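Local coordinates for protein alanine dehydrogenase/pyridine nucleotide transhydrogenase (Mycobacterium smegmatis str. MC2 155, PDB 3P2Y) that probably couples hydride transfer between NADH and NADP to proton pumping across the membrane, as the alpha-1 subunit of a nicotinamide nucleotide transhydrogenase, at residues E46-A50 and R51-V55. Sequence-based numbering, arbitrary orientation.
Sequences EKLSA and RGLEV
Leu53 CD1 lies against Leu48, 3.8 Å from CD2 and 4.0 Å from CB, with the two side chains set at a slant. Leu48 CB also lies 4.1 Å from Val55 CG2. Beyond CB, Leu48 carries its CG beside the backbone N (chi1 -58°) and its CD1 anti to CA, so that CD2 is the branch reaching both Leu53 and Arg51. Arg51 runs alongside Leu48, pointing the same way; a bend at chi3 (54°) turns its guanidinium so that NH1 comes 3.8 Å from Leu48 CD2, while Leu53 CD1 sits over the rim of one guanidinium face. NH1 also forms a salt bridge with Asp352, a calcium-binding residue, which should help fix the rotation of the group.

The backbone evidence identifies a Schellman motif ending helix 42-50: Gly52 has positive phi (100°), and two bonds run back into the last turn, Leu53 N to Leu48 O at 3.2 Å and Gly52 N to Ser49 O at 2.9 Å. The latter donor stands above the carbonyl plane. That phi, with psi near zero, by itself calls for glycine. The turn leads from the helix of a beta-alpha-beta unit (24-27, 42-50, 54-57) into its second parallel strand.

On the polar side, Ser49 OG receives a hydrogen bond from a water 2.8 Å away; the same water donates to Leu53 O and weakly accepts from Val55 N, tying the helix end to the start of the strand. Ser49 OG also hydrogen-bonds Ala75 O, and the Ser49 side chain lies about 4 Å from a bound calcium ion, too far to be a ligand.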
# COMPACT_ATOMS: atom_id res chain seq x y z
N GLU A 46 -7.90 -0.65 -30.06
CA GLU A 46 -8.84 0.19 -30.81
C GLU A 46 -8.10 1.01 -31.89
O GLU A 46 -8.55 1.08 -33.06
CB GLU A 46 -9.63 1.10 -29.85
CG GLU A 46 -10.78 1.90 -30.50
CD GLU A 46 -11.76 2.51 -29.48
OE1 GLU A 46 -11.64 2.24 -28.25
OE2 GLU A 46 -12.66 3.27 -29.90
N LYS A 47 -6.97 1.59 -31.52
CA LYS A 47 -6.15 2.34 -32.47
C LYS A 47 -5.62 1.49 -33.63
O LYS A 47 -5.63 1.94 -34.78
CB LYS A 47 -4.97 3.00 -31.76
CG LYS A 47 -5.37 3.93 -30.60
CD LYS A 47 -5.92 5.26 -31.05
CE LYS A 47 -5.99 6.23 -29.87
NZ LYS A 47 -4.72 6.20 -29.04
N LEU A 48 -5.16 0.28 -33.33
CA LEU A 48 -4.68 -0.63 -34.39
C LEU A 48 -5.82 -1.03 -35.33
O LEU A 48 -5.64 -1.03 -36.56
CB LEU A 48 -4.01 -1.88 -33.82
CG LEU A 48 -2.81 -1.60 -32.89
CD1 LEU A 48 -2.41 -2.88 -32.26
CD2 LEU A 48 -1.62 -0.96 -33.66
N SER A 49 -6.98 -1.36 -34.76
CA SER A 49 -8.16 -1.69 -35.56
C SER A 49 -8.54 -0.54 -36.48
O SER A 49 -8.86 -0.77 -37.66
CB SER A 49 -9.35 -2.03 -34.67
OG SER A 49 -9.12 -3.25 -33.99
N ALA A 50 -8.53 0.67 -35.93
CA ALA A 50 -8.88 1.89 -36.67
C ALA A 50 -7.96 2.12 -37.87
O ALA A 50 -8.37 2.74 -38.88
CB ALA A 50 -8.86 3.10 -35.74
N ARG A 51 -6.72 1.65 -37.77
CA ARG A 51 -5.78 1.72 -38.89
C ARG A 51 -5.94 0.59 -39.91
O ARG A 51 -5.26 0.59 -40.94
CB ARG A 51 -4.34 1.73 -38.38
CG ARG A 51 -3.97 3.01 -37.66
CD ARG A 51 -2.79 2.77 -36.76
NE ARG A 51 -1.66 2.19 -37.51
CZ ARG A 51 -0.50 1.86 -36.95
NH1 ARG A 51 -0.32 2.03 -35.65
NH2 ARG A 51 0.49 1.36 -37.69
N GLY A 52 -6.83 -0.36 -39.64
CA GLY A 52 -7.07 -1.46 -40.59
C GLY A 52 -6.39 -2.79 -40.28
O GLY A 52 -6.60 -3.78 -40.99
N LEU A 53 -5.57 -2.82 -39.23
CA LEU A 53 -4.92 -4.08 -38.81
C LEU A 53 -5.94 -4.99 -38.16
O LEU A 53 -6.86 -4.52 -37.49
CB LEU A 53 -3.79 -3.80 -37.83
CG LEU A 53 -2.66 -2.92 -38.37
CD1 LEU A 53 -1.92 -2.20 -37.25
CD2 LEU A 53 -1.72 -3.80 -39.21
N GLU A 54 -5.76 -6.30 -38.33
CA GLU A 54 -6.61 -7.28 -37.62
C GLU A 54 -5.90 -7.66 -36.32
O GLU A 54 -4.67 -7.80 -36.30
CB GLU A 54 -6.85 -8.52 -38.48
N VAL A 55 -6.66 -7.76 -35.24
CA VAL A 55 -6.06 -8.11 -33.95
C VAL A 55 -6.86 -9.31 -33.45
O VAL A 55 -8.11 -9.28 -33.46
CB VAL A 55 -6.15 -6.95 -32.93
CG1 VAL A 55 -5.43 -7.33 -31.62
CG2 VAL A 55 -5.49 -5.68 -33.52
O HOH W 1 -8.82 -5.55 -35.53